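Putative cell invasion protein with MAC/Perforin domain (Bacteroides thetaiotaomicron VPI-5482, PDB 3KK7) is of unknown function but carries the membrane-attack complex/perforin fold, and as a putative cell invasion protein may act on membranes. Local coordinates at residues A[183-197]-A[345-357]. Residues are numbered along the deposited sequence; the frame is centred on the assembly and turned at random.
With EDO (1,2-ethanediol), chain E.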
loop_
_atom_site.group_PDB
_atom_site.type_symbol
_atom_site.label_atom_id
_atom_site.label_comp_id
_atom_site.label_asym_id
_atom_site.label_seq_id
_atom_site.Cartn_x
_atom_site.Cartn_y
_atom_site.Cartn_z
ATOM N N ILE A 183 -7.407 10.418 -12.049
ATOM C CA ILE A 183 -6.449 9.359 -12.405
ATOM C C ILE A 183 -7.045 7.990 -12.082
ATOM O O ILE A 183 -6.989 7.074 -12.908
ATOM C CB ILE A 183 -5.121 9.554 -11.713
ATOM C CG1 ILE A 183 -4.417 10.777 -12.269
ATOM C CG2 ILE A 183 -4.196 8.346 -11.891
ATOM C CD1 ILE A 183 -3.073 11.105 -11.568
ATOM N N ALA A 184 -7.650 7.886 -10.900
ATOM C CA ALA A 184 -8.280 6.637 -10.427
ATOM C C ALA A 184 -9.359 6.147 -11.398
ATOM O O ALA A 184 -9.354 4.972 -11.819
ATOM C CB ALA A 184 -8.854 6.805 -9.011
ATOM N N ALA A 185 -10.242 7.072 -11.768
ATOM C CA ALA A 185 -11.356 6.845 -12.705
ATOM C C ALA A 185 -10.970 6.350 -14.100
ATOM O O ALA A 185 -11.653 5.466 -14.656
ATOM C CB ALA A 185 -12.178 8.177 -12.846
ATOM N N ASP A 186 -9.900 6.917 -14.662
ATOM C CA ASP A 186 -9.607 6.754 -16.092
ATOM C C ASP A 186 -8.149 6.505 -16.520
ATOM O O ASP A 186 -7.934 6.115 -17.632
ATOM C CB ASP A 186 -10.122 8.003 -16.831
ATOM C CG ASP A 186 -11.624 7.949 -17.123
ATOM O OD1 ASP A 186 -12.020 7.101 -17.947
ATOM O OD2 ASP A 186 -12.409 8.753 -16.566
ATOM N N TYR A 187 -7.154 6.693 -15.654
ATOM C CA TYR A 187 -5.759 6.636 -16.085
ATOM C C TYR A 187 -4.873 5.573 -15.399
ATOM O O TYR A 187 -3.632 5.652 -15.439
ATOM C CB TYR A 187 -5.156 8.040 -15.973
ATOM C CG TYR A 187 -5.860 8.992 -16.908
ATOM C CD1 TYR A 187 -5.494 9.067 -18.256
ATOM C CD2 TYR A 187 -6.942 9.759 -16.479
ATOM C CE1 TYR A 187 -6.156 9.880 -19.144
ATOM C CE2 TYR A 187 -7.614 10.590 -17.377
ATOM C CZ TYR A 187 -7.200 10.643 -18.711
ATOM O OH TYR A 187 -7.821 11.485 -19.602
ATOM N N LEU A 188 -5.503 4.549 -14.824
ATOM C CA LEU A 188 -4.758 3.464 -14.221
ATOM C C LEU A 188 -4.212 2.491 -15.269
ATOM O O LEU A 188 -4.811 2.260 -16.315
ATOM C CB LEU A 188 -5.608 2.719 -13.192
ATOM C CG LEU A 188 -6.059 3.538 -11.977
ATOM C CD1 LEU A 188 -7.066 2.693 -11.145
ATOM C CD2 LEU A 188 -4.835 4.009 -11.140
ATOM N N ASP A 189 -3.035 1.944 -14.977
ATOM C CA ASP A 189 -2.416 0.963 -15.834
ATOM C C ASP A 189 -3.334 -0.256 -15.852
ATOM O O ASP A 189 -3.870 -0.648 -14.800
ATOM C CB ASP A 189 -1.028 0.627 -15.287
ATOM C CG ASP A 189 -0.423 -0.588 -15.933
ATOM O OD1 ASP A 189 0.300 -0.428 -16.920
ATOM O OD2 ASP A 189 -0.709 -1.704 -15.458
ATOM N N GLU A 190 -3.538 -0.855 -17.019
ATOM C CA GLU A 190 -4.468 -1.980 -17.096
ATOM C C GLU A 190 -4.000 -3.217 -16.269
ATOM O O GLU A 190 -4.825 -3.970 -15.763
ATOM C CB GLU A 190 -4.776 -2.355 -18.546
ATOM C CG GLU A 190 -3.557 -2.788 -19.294
ATOM C CD GLU A 190 -3.824 -3.105 -20.749
ATOM O OE1 GLU A 190 -4.792 -3.859 -21.047
ATOM O OE2 GLU A 190 -3.032 -2.620 -21.591
ATOM N N LEU A 191 -2.697 -3.427 -16.111
ATOM C CA LEU A 191 -2.258 -4.583 -15.324
ATOM C C LEU A 191 -2.456 -4.308 -13.829
ATOM O O LEU A 191 -2.690 -5.218 -13.045
ATOM C CB LEU A 191 -0.813 -4.977 -15.657
ATOM C CG LEU A 191 -0.545 -5.361 -17.134
ATOM C CD1 LEU A 191 0.915 -5.854 -17.284
ATOM C CD2 LEU A 191 -1.557 -6.409 -17.679
ATOM N N PHE A 192 -2.384 -3.050 -13.424
ATOM C CA PHE A 192 -2.782 -2.704 -12.063
ATOM C C PHE A 192 -4.302 -2.903 -11.840
ATOM O O PHE A 192 -4.709 -3.394 -10.786
ATOM C CB PHE A 192 -2.362 -1.279 -11.731
ATOM C CG PHE A 192 -2.854 -0.803 -10.414
ATOM C CD1 PHE A 192 -2.253 -1.230 -9.254
ATOM C CD2 PHE A 192 -3.926 0.077 -10.332
ATOM C CE1 PHE A 192 -2.733 -0.782 -7.999
ATOM C CE2 PHE A 192 -4.385 0.534 -9.120
ATOM C CZ PHE A 192 -3.798 0.105 -7.950
ATOM N N VAL A 193 -5.124 -2.512 -12.815
ATOM C CA VAL A 193 -6.556 -2.808 -12.758
ATOM C C VAL A 193 -6.756 -4.304 -12.665
ATOM O O VAL A 193 -7.563 -4.758 -11.879
ATOM C CB VAL A 193 -7.333 -2.279 -13.960
ATOM C CG1 VAL A 193 -8.787 -2.758 -13.902
ATOM C CG2 VAL A 193 -7.238 -0.744 -14.000
ATOM N N ASP A 194 -5.992 -5.070 -13.430
ATOM C CA ASP A 194 -6.047 -6.520 -13.326
ATOM C C ASP A 194 -5.834 -7.012 -11.900
ATOM O O ASP A 194 -6.583 -7.849 -11.427
ATOM C CB ASP A 194 -5.006 -7.185 -14.227
ATOM C CG ASP A 194 -5.064 -8.710 -14.162
ATOM O OD1 ASP A 194 -5.967 -9.294 -14.787
ATOM O OD2 ASP A 194 -4.210 -9.324 -13.489
ATOM N N ALA A 195 -4.805 -6.502 -11.235
ATOM C CA ALA A 195 -4.437 -6.974 -9.894
ATOM C C ALA A 195 -5.503 -6.567 -8.904
ATOM O O ALA A 195 -5.829 -7.316 -7.985
ATOM C CB ALA A 195 -3.098 -6.445 -9.495
ATOM N N LEU A 196 -6.106 -5.412 -9.153
ATOM C CA LEU A 196 -7.153 -4.862 -8.291
ATOM C C LEU A 196 -8.377 -5.763 -8.235
ATOM O O LEU A 196 -8.928 -5.973 -7.167
ATOM C CB LEU A 196 -7.562 -3.471 -8.792
ATOM C CG LEU A 196 -8.118 -2.446 -7.799
ATOM C CD1 LEU A 196 -7.073 -2.113 -6.700
ATOM C CD2 LEU A 196 -8.564 -1.162 -8.568
ATOM N N TYR A 197 -8.800 -6.280 -9.382
ATOM C CA TYR A 197 -9.975 -7.139 -9.434
ATOM C C TYR A 197 -9.720 -8.640 -9.518
ATOM O O TYR A 197 -10.638 -9.402 -9.276
ATOM C CB TYR A 197 -10.913 -6.716 -10.577
ATOM C CG TYR A 197 -11.715 -5.501 -10.206
ATOM C CD1 TYR A 197 -12.830 -5.619 -9.395
ATOM C CD2 TYR A 197 -11.323 -4.232 -10.607
ATOM C CE1 TYR A 197 -13.541 -4.510 -9.000
ATOM C CE2 TYR A 197 -12.038 -3.118 -10.229
ATOM C CZ TYR A 197 -13.146 -3.260 -9.421
ATOM O OH TYR A 197 -13.880 -2.161 -9.031
ATOM N N PRO A 345 -0.272 6.535 -0.637
ATOM C CA PRO A 345 -0.834 5.225 -0.532
ATOM C C PRO A 345 -1.537 4.809 -1.805
ATOM O O PRO A 345 -2.136 5.638 -2.467
ATOM C CB PRO A 345 -1.892 5.399 0.561
ATOM C CG PRO A 345 -2.314 6.798 0.456
ATOM C CD PRO A 345 -1.027 7.507 0.170
ATOM N N ILE A 346 -1.499 3.522 -2.115
ATOM C CA ILE A 346 -2.247 2.971 -3.261
ATOM C C ILE A 346 -3.715 3.337 -3.148
ATOM O O ILE A 346 -4.384 3.547 -4.154
ATOM C CB ILE A 346 -2.067 1.430 -3.357
ATOM C CG1 ILE A 346 -0.618 1.112 -3.712
ATOM C CG2 ILE A 346 -2.940 0.802 -4.415
ATOM C CD1 ILE A 346 -0.282 -0.341 -3.588
ATOM N N SER A 347 -4.217 3.452 -1.923
ATOM C CA SER A 347 -5.643 3.771 -1.720
ATOM C C SER A 347 -6.055 5.116 -2.304
ATOM O O SER A 347 -7.220 5.306 -2.655
ATOM C CB SER A 347 -6.043 3.685 -0.253
ATOM O OG SER A 347 -5.250 4.518 0.534
ATOM N N ASP A 348 -5.114 6.044 -2.429
ATOM C CA ASP A 348 -5.405 7.312 -3.112
ATOM C C ASP A 348 -5.621 7.183 -4.605
ATOM O O ASP A 348 -6.140 8.103 -5.199
ATOM C CB ASP A 348 -4.320 8.356 -2.835
ATOM C CG ASP A 348 -4.532 9.062 -1.507
ATOM O OD1 ASP A 348 -5.668 9.001 -0.975
ATOM O OD2 ASP A 348 -3.570 9.684 -0.989
ATOM N N PHE A 349 -5.251 6.052 -5.205
ATOM C CA PHE A 349 -5.368 5.856 -6.655
ATOM C C PHE A 349 -6.503 4.959 -7.126
ATOM O O PHE A 349 -6.539 4.583 -8.288
ATOM C CB PHE A 349 -4.019 5.371 -7.199
ATOM C CG PHE A 349 -2.979 6.420 -7.100
ATOM C CD1 PHE A 349 -2.370 6.680 -5.900
ATOM C CD2 PHE A 349 -2.688 7.222 -8.181
ATOM C CE1 PHE A 349 -1.471 7.686 -5.793
ATOM C CE2 PHE A 349 -1.785 8.251 -8.068
ATOM C CZ PHE A 349 -1.175 8.484 -6.884
ATOM N N ILE A 350 -7.438 4.643 -6.231
ATOM C CA ILE A 350 -8.578 3.779 -6.545
ATOM C C ILE A 350 -9.847 4.390 -6.003
ATOM O O ILE A 350 -9.810 5.157 -5.044
ATOM C CB ILE A 350 -8.373 2.330 -6.023
ATOM C CG1 ILE A 350 -8.090 2.295 -4.531
ATOM C CG2 ILE A 350 -7.209 1.659 -6.726
ATOM C CD1 ILE A 350 -7.843 0.909 -4.033
ATOM N N LEU A 351 -10.965 4.077 -6.648
ATOM C CA LEU A 351 -12.253 4.669 -6.296
ATOM C C LEU A 351 -13.046 3.865 -5.273
ATOM O O LEU A 351 -13.900 4.424 -4.570
ATOM C CB LEU A 351 -13.121 4.789 -7.546
ATOM C CG LEU A 351 -12.621 5.661 -8.660
ATOM C CD1 LEU A 351 -13.566 5.512 -9.811
ATOM C CD2 LEU A 351 -12.567 7.089 -8.162
ATOM N N GLU A 352 -12.774 2.565 -5.211
ATOM C CA GLU A 352 -13.577 1.616 -4.461
ATOM C C GLU A 352 -13.349 1.741 -2.954
ATOM O O GLU A 352 -12.277 1.401 -2.435
ATOM C CB GLU A 352 -13.247 0.171 -4.917
ATOM C CG GLU A 352 -13.531 -0.135 -6.406
ATOM C CD GLU A 352 -12.447 0.326 -7.401
ATOM O OE1 GLU A 352 -11.383 0.869 -7.010
ATOM O OE2 GLU A 352 -12.675 0.147 -8.611
ATOM N N GLU A 353 -14.386 2.181 -2.253
ATOM C CA GLU A 353 -14.379 2.293 -0.778
ATOM C C GLU A 353 -13.782 1.085 -0.056
ATOM O O GLU A 353 -12.948 1.224 0.833
ATOM C CB GLU A 353 -15.824 2.467 -0.285
ATOM C CG GLU A 353 -16.016 3.551 0.775
ATOM C CD GLU A 353 -15.494 4.906 0.313
ATOM O OE1 GLU A 353 -15.971 5.433 -0.738
ATOM O OE2 GLU A 353 -14.573 5.408 1.009
ATOM N N ASN A 354 -14.243 -0.108 -0.426
ATOM C CA ASN A 354 -13.811 -1.336 0.236
ATOM C C ASN A 354 -12.371 -1.706 -0.055
ATOM O O ASN A 354 -11.698 -2.254 0.822
ATOM C CB ASN A 354 -14.728 -2.533 -0.059
ATOM C CG ASN A 354 -15.005 -2.722 -1.545
ATOM O OD1 ASN A 354 -15.108 -1.749 -2.306
ATOM N ND2 ASN A 354 -15.181 -3.970 -1.949
ATOM N N PHE A 355 -11.885 -1.397 -1.259
ATOM C CA PHE A 355 -10.477 -1.674 -1.562
ATOM C C PHE A 355 -9.585 -0.682 -0.834
ATOM O O PHE A 355 -8.515 -1.028 -0.330
ATOM C CB PHE A 355 -10.184 -1.634 -3.048
ATOM C CG PHE A 355 -10.978 -2.626 -3.870
ATOM C CD1 PHE A 355 -11.722 -3.644 -3.276
ATOM C CD2 PHE A 355 -10.929 -2.558 -5.260
ATOM C CE1 PHE A 355 -12.412 -4.542 -4.047
ATOM C CE2 PHE A 355 -11.630 -3.463 -6.047
ATOM C CZ PHE A 355 -12.370 -4.450 -5.453
ATOM N N LYS A 356 -10.042 0.555 -0.771
ATOM C CA LYS A 356 -9.318 1.593 -0.078
ATOM C C LYS A 356 -9.094 1.171 1.360
ATOM O O LYS A 356 -7.966 1.110 1.829
ATOM C CB LYS A 356 -10.094 2.920 -0.160
ATOM C CG LYS A 356 -10.001 3.613 -1.546
ATOM C CD LYS A 356 -11.021 4.727 -1.696
ATOM C CE LYS A 356 -10.581 6.038 -1.088
ATOM N NZ LYS A 356 -9.630 6.729 -2.009
ATOM N N GLN A 357 -10.185 0.845 2.032
ATOM C CA GLN A 357 -10.146 0.427 3.422
ATOM C C GLN A 357 -9.292 -0.829 3.632
ATOM O O GLN A 357 -8.487 -0.895 4.558
ATOM C CB GLN A 357 -11.580 0.200 3.903
ATOM C CG GLN A 357 -11.772 -0.006 5.421
ATOM C CD GLN A 357 -11.144 1.104 6.226
ATOM O OE1 GLN A 357 -11.078 2.254 5.765
ATOM N NE2 GLN A 357 -10.658 0.776 7.434
HETATM C C1 EDO E . -11.103 12.005 -18.562
HETATM O O1 EDO E . -9.819 12.627 -18.685
HETATM C C2 EDO E . -11.936 12.760 -17.534
HETATM O O2 EDO E . -12.509 13.947 -18.104
#
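Tyr-197 and Glu-352 reach for each other from opposite directions, and Tyr-197 OH donates to Glu-352 OE2 at 2.6 Å. The carboxylate is not met in its plane: the hydroxyl sits 35° above it. The Glu-352 chain is bent at chi2 (81°), and OE1 receives a weak bond from Leu-351 N and lies near Leu-196 CD2. Beside the Tyr-197 hydroxyl bond the edge of Phe-355 points at one face of the Tyr-197 ring, an edge-to-face pair with centroids 5.3 Å apart and planes at 66°; CE2 lies off-centre, toward the rim. Leu-196 CG leans on the same Phe-355 ring at CD2 (3.8 Å). Within the MACPF region, helices 177-186 and 190-198 thus pack against the connection from strand 343-345 of its large antiparallel sheet and the first turn of helix 353-363. Ile-350 CG2 fits between Leu-196 CD2, 3.6 Å away, and the edge of Phe-192, whose CZ also meets Ile-346 CG2 at 3.7 Å. Further along, Ala-184 CB presses on Phe-349 O at 3.3 Å, and Ala-184 CA makes a CA-H...O contact with the same oxygen. Leu-351 spreads its methyls over Ala-184 and Ala-185, with Met-529 of helix 529-535 touching both Ala-185 and Leu-351.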